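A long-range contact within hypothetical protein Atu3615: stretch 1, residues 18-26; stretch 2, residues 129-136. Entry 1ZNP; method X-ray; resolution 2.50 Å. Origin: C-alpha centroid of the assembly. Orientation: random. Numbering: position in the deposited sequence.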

ATOM      1  N   PRO A  18      22.381  14.995   7.551  1.00 34.52           N
ATOM      2  CA  PRO A  18      22.263  13.793   6.720  1.00 33.49           C
ATOM      3  C   PRO A  18      22.084  12.520   7.533  1.00 32.38           C
ATOM      4  O   PRO A  18      22.791  12.281   8.511  1.00 33.28           O
ATOM      5  N   HIS A  19      21.129  11.700   7.119  1.00 31.01           N
ATOM      6  CA  HIS A  19      20.850  10.461   7.822  1.00 28.80           C
ATOM      7  C   HIS A  19      21.641   9.332   7.182  1.00 26.76           C
ATOM      8  O   HIS A  19      21.915   9.356   5.988  1.00 24.52           O
ATOM      9  N   PRO A  20      22.031   8.327   7.974  1.00 27.70           N
ATOM     10  CA  PRO A  20      22.799   7.221   7.393  1.00 27.94           C
ATOM     11  C   PRO A  20      22.143   6.521   6.209  1.00 27.63           C
ATOM     12  O   PRO A  20      22.838   5.967   5.365  1.00 29.59           O
ATOM     13  N   GLU A  21      20.816   6.549   6.137  1.00 29.56           N
ATOM     14  CA  GLU A  21      20.104   5.869   5.051  1.00 30.57           C
ATOM     15  C   GLU A  21      19.870   6.759   3.846  1.00 28.27           C
ATOM     16  O   GLU A  21      19.313   6.317   2.835  1.00 30.15           O
ATOM     17  N   GLY A  22      20.296   8.011   3.951  1.00 26.12           N
ATOM     18  CA  GLY A  22      20.078   8.952   2.867  1.00 23.78           C
ATOM     19  C   GLY A  22      19.087   9.972   3.399  1.00 23.39           C
ATOM     20  O   GLY A  22      18.320   9.657   4.302  1.00 23.21           O
ATOM     21  N   GLY A  23      19.100  11.186   2.855  1.00 22.83           N
ATOM     22  CA  GLY A  23      18.193  12.214   3.329  1.00 21.13           C
ATOM     23  C   GLY A  23      18.766  12.970   4.519  1.00 22.32           C
ATOM     24  O   GLY A  23      19.919  12.768   4.899  1.00 21.92           O
ATOM     25  N   PHE A  24      17.953  13.837   5.109  1.00 21.99           N
ATOM     26  CA  PHE A  24      18.368  14.621   6.259  1.00 24.21           C
ATOM     27  C   PHE A  24      17.364  14.403   7.384  1.00 24.94           C
ATOM     28  O   PHE A  24      16.182  14.171   7.130  1.00 26.20           O
ATOM     29  N   TYR A  25      17.817  14.488   8.626  1.00 24.49           N
ATOM     30  CA  TYR A  25      16.908  14.254   9.730  1.00 26.05           C
ATOM     31  C   TYR A  25      17.358  14.928  11.017  1.00 26.85           C
ATOM     32  O   TYR A  25      18.453  15.480  11.103  1.00 29.70           O
ATOM     33  N   HIS A  26      16.494  14.875  12.020  1.00 26.33           N
ATOM     34  CA  HIS A  26      16.787  15.439  13.323  1.00 25.84           C
ATOM     35  C   HIS A  26      15.868  14.746  14.307  1.00 25.08           C
ATOM     36  O   HIS A  26      14.661  14.687  14.092  1.00 23.36           O
ATOM     37  N   ALA A 129      16.987   2.973  18.012  1.00 18.90           N
ATOM     38  CA  ALA A 129      18.370   2.803  18.420  1.00 21.30           C
ATOM     39  C   ALA A 129      19.164   2.233  17.245  1.00 21.83           C
ATOM     40  O   ALA A 129      18.779   1.210  16.659  1.00 21.79           O
ATOM     41  N   PHE A 130      20.269   2.892  16.899  1.00 21.80           N
ATOM     42  CA  PHE A 130      21.094   2.429  15.796  1.00 21.44           C
ATOM     43  C   PHE A 130      21.604   1.009  16.038  1.00 21.74           C
ATOM     44  O   PHE A 130      22.024   0.328  15.104  1.00 20.61           O
ATOM     45  N   SER A 131      21.554   0.555  17.288  1.00 23.27           N
ATOM     46  CA  SER A 131      21.964  -0.818  17.589  1.00 24.17           C
ATOM     47  C   SER A 131      20.880  -1.776  17.074  1.00 23.54           C
ATOM     48  O   SER A 131      21.023  -2.998  17.144  1.00 22.98           O
ATOM     49  N   SER A 132      19.798  -1.204  16.557  1.00 21.98           N
ATOM     50  CA  SER A 132      18.690  -1.986  16.009  1.00 25.51           C
ATOM     51  C   SER A 132      18.379  -1.480  14.601  1.00 26.62           C
ATOM     52  O   SER A 132      17.236  -1.518  14.136  1.00 27.72           O
ATOM     53  N   PHE A 133      19.423  -1.002  13.938  1.00 26.70           N
ATOM     54  CA  PHE A 133      19.334  -0.454  12.600  1.00 25.13           C
ATOM     55  C   PHE A 133      20.227  -1.280  11.687  1.00 26.18           C
ATOM     56  O   PHE A 133      21.379  -1.554  12.018  1.00 26.08           O
ATOM     57  N   VAL A 134      19.691  -1.687  10.544  1.00 27.94           N
ATOM     58  CA  VAL A 134      20.457  -2.472   9.589  1.00 29.20           C
ATOM     59  C   VAL A 134      20.064  -2.101   8.176  1.00 31.26           C
ATOM     60  O   VAL A 134      18.877  -1.981   7.859  1.00 32.31           O
HETATM   61  N   MSE A 135      21.062  -1.933   7.322  1.00 33.96           N
HETATM   62  CA  MSE A 135      20.809  -1.587   5.934  1.00 36.71           C
HETATM   63  C   MSE A 135      21.165  -2.740   5.028  1.00 36.25           C
HETATM   64  O   MSE A 135      21.918  -3.638   5.414  1.00 35.37           O
ATOM     65  N   ALA A 136      20.609  -2.718   3.824  1.00 35.65           N
ATOM     66  CA  ALA A 136      20.907  -3.752   2.847  1.00 35.97           C
ATOM     67  C   ALA A 136      22.146  -3.293   2.096  1.00 35.92           C
ATOM     68  O   ALA A 136      22.471  -2.108   2.096  1.00 36.78           O
TER

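No hydrogen bond crosses between these two stretches, although a histidine, a glutamate and a tyrosine all reach the interface; stretch 2 meets them with two phenylalanines and a selenomethionine, and 282 Å² is buried in all, both sides summed. The backbones stay well apart, the nearest CA atoms across the contact, those of E21 and M135, being 7.5 Å from each other, so side chains fill the gap. From stretch 2, F130, F133 and M135 point toward stretch 1. F133 and M135 are alternate residues of one strand, and V134 between them is out of reach. In stretch 1 a type I beta turn from H19 to G22, closed by G22 N to H19 O at 2.9 Å, brings H19, P20 and E21 to the contact. H19 leaves its CA sideways, but its t rotamer (chi2 -76°) carries the ring end nearer. The ring is steadied from its own stretch: E21 N donates to H19 ND1 at 3.0 Å, nearly straight at 170°. Held this way, H19 turns its edge to the face of F133 (t) in an offset edge-to-face pair, with centroids 5.8 Å apart and planes at 63°; H19 CE1 lies 4.0 Å from F133 CZ. H19 NE2 also comes within 4.3 Å of F130 CZ, so the imidazole touches both phenylalanines. F130, in the m rotamer, has the greatest area covered by the other stretch, yet remains exposed overall. P20 points toward it, and P20 CG packs 3.8 Å from F130 CE2 in an apolar contact. Y25, on the strand that follows the turn, also points toward stretch 2; its p rotamer, with chi1 at 89°, brings Y25 OH to the edge of the F130 ring, 3.9 Å from F130 CZ. E21 points sideways, with chi1 p and chi2 t, and places OE1 at the edge of the F133 ring, 3.5 Å from F133 CE1. This is a carboxylate oxygen beside a ring carbon; the other oxygen, OE2, is hydrogen-bonded elsewhere in the structure. M135, a selenomethionine with chi angles m, t and p, reaches across to the turn: SE is 3.7 Å from the carbonyl P20 O, and CE lies 3.7 Å from E21 CA. G22 and G23 make no contact with stretch 2; at their backbone angles a CB would jam against the preceding carbonyl oxygen. H19 N also donates a hydrogen bond to G23 O at 2.7 Å, so the bond encloses the turn.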

ATOM      1  CB  PRO A  18      23.561  13.798   5.909  1.00 34.50           C
ATOM      2  CG  PRO A  18      24.522  14.530   6.798  1.00 33.90           C
ATOM      3  CD  PRO A  18      23.677  15.657   7.329  1.00 34.83           C
ATOM      4  CB  HIS A  19      19.346  10.173   7.776  1.00 29.79           C
ATOM      5  CG  HIS A  19      18.925   9.025   8.634  1.00 31.56           C
ATOM      6  ND1 HIS A  19      19.146   7.711   8.279  1.00 31.23           N
ATOM      7  CD2 HIS A  19      18.353   8.994   9.861  1.00 31.99           C
ATOM      8  CE1 HIS A  19      18.734   6.922   9.255  1.00 33.06           C
ATOM      9  NE2 HIS A  19      18.249   7.674  10.226  1.00 32.16           N
ATOM     10  CB  PRO A  20      22.998   6.285   8.582  1.00 26.25           C
ATOM     11  CG  PRO A  20      23.076   7.235   9.732  1.00 27.34           C
ATOM     12  CD  PRO A  20      21.956   8.199   9.442  1.00 25.95           C
ATOM     13  CB  GLU A  21      18.745   5.347   5.549  1.00 32.09           C
ATOM     14  CG  GLU A  21      17.722   6.443   5.840  1.00 35.73           C
ATOM     15  CD  GLU A  21      16.528   5.947   6.639  1.00 38.14           C
ATOM     16  OE1 GLU A  21      16.747   5.345   7.711  1.00 39.23           O
ATOM     17  OE2 GLU A  21      15.374   6.164   6.203  1.00 39.64           O
ATOM     18  CB  PHE A  24      18.447  16.107   5.881  1.00 24.98           C
ATOM     19  CG  PHE A  24      19.310  16.369   4.688  1.00 25.44           C
ATOM     20  CD1 PHE A  24      18.843  16.092   3.407  1.00 26.25           C
ATOM     21  CD2 PHE A  24      20.613  16.822   4.847  1.00 25.39           C
ATOM     22  CE1 PHE A  24      19.666  16.260   2.299  1.00 28.73           C
ATOM     23  CE2 PHE A  24      21.450  16.993   3.749  1.00 26.99           C
ATOM     24  CZ  PHE A  24      20.977  16.712   2.468  1.00 27.80           C
ATOM     25  CB  TYR A  25      16.782  12.747   9.970  1.00 25.08           C
ATOM     26  CG  TYR A  25      17.808  12.192  10.941  1.00 24.96           C
ATOM     27  CD1 TYR A  25      17.413  11.695  12.178  1.00 24.65           C
ATOM     28  CD2 TYR A  25      19.174  12.190  10.637  1.00 27.39           C
ATOM     29  CE1 TYR A  25      18.339  11.212  13.093  1.00 23.42           C
ATOM     30  CE2 TYR A  25      20.119  11.704  11.554  1.00 24.31           C
ATOM     31  CZ  TYR A  25      19.685  11.218  12.779  1.00 24.29           C
ATOM     32  OH  TYR A  25      20.580  10.733  13.703  1.00 23.93           O
ATOM     33  CB  HIS A  26      16.533  16.954  13.348  1.00 25.85           C
ATOM     34  CG  HIS A  26      16.590  17.545  14.722  1.00 26.76           C
ATOM     35  ND1 HIS A  26      17.772  17.726  15.410  1.00 28.35           N
ATOM     36  CD2 HIS A  26      15.603  17.943  15.561  1.00 26.14           C
ATOM     37  CE1 HIS A  26      17.511  18.207  16.613  1.00 27.46           C
ATOM     38  NE2 HIS A  26      16.202  18.347  16.730  1.00 27.71           N
ATOM     39  CB  ALA A 129      18.453   1.856  19.607  1.00 21.09           C
ATOM     40  CB  PHE A 130      22.240   3.403  15.539  1.00 22.49           C
ATOM     41  CG  PHE A 130      21.825   4.634  14.790  1.00 23.34           C
ATOM     42  CD1 PHE A 130      21.590   5.831  15.458  1.00 23.74           C
ATOM     43  CD2 PHE A 130      21.637   4.590  13.411  1.00 25.24           C
ATOM     44  CE1 PHE A 130      21.173   6.965  14.767  1.00 24.76           C
ATOM     45  CE2 PHE A 130      21.221   5.722  12.710  1.00 24.37           C
ATOM     46  CZ  PHE A 130      20.989   6.911  13.390  1.00 24.71           C
ATOM     47  CB  SER A 131      22.163  -1.014  19.091  1.00 22.90           C
ATOM     48  OG  SER A 131      21.366  -0.117  19.838  1.00 29.84           O
ATOM     49  CB  SER A 132      17.459  -1.841  16.899  1.00 25.17           C
ATOM     50  OG  SER A 132      17.731  -2.360  18.185  1.00 28.51           O
ATOM     51  CB  PHE A 133      19.828   0.984  12.623  1.00 24.45           C
ATOM     52  CG  PHE A 133      19.690   1.696  11.320  1.00 25.32           C
ATOM     53  CD1 PHE A 133      18.464   2.249  10.943  1.00 23.72           C
ATOM     54  CD2 PHE A 133      20.782   1.822  10.462  1.00 23.92           C
ATOM     55  CE1 PHE A 133      18.319   2.918   9.732  1.00 23.90           C
ATOM     56  CE2 PHE A 133      20.652   2.488   9.241  1.00 26.29           C
ATOM     57  CZ  PHE A 133      19.411   3.041   8.873  1.00 24.72           C
ATOM     58  CB  VAL A 134      20.209  -3.973   9.741  1.00 28.40           C
ATOM     59  CG1 VAL A 134      21.102  -4.730   8.768  1.00 27.75           C
ATOM     60  CG2 VAL A 134      20.462  -4.405  11.163  1.00 27.79           C
HETATM   61  CB  MSE A 135      21.633  -0.370   5.539  1.00 40.26           C
HETATM   62  CG  MSE A 135      21.212   0.875   6.256  1.00 47.16           C
HETATM   63 SE   MSE A 135      22.332   2.335   5.788  1.00 61.03          SE
HETATM   64  CE  MSE A 135      21.651   2.649   3.991  1.00 52.69           C
ATOM     65  CB  ALA A 136      19.743  -3.917   1.887  1.00 35.23           C
TER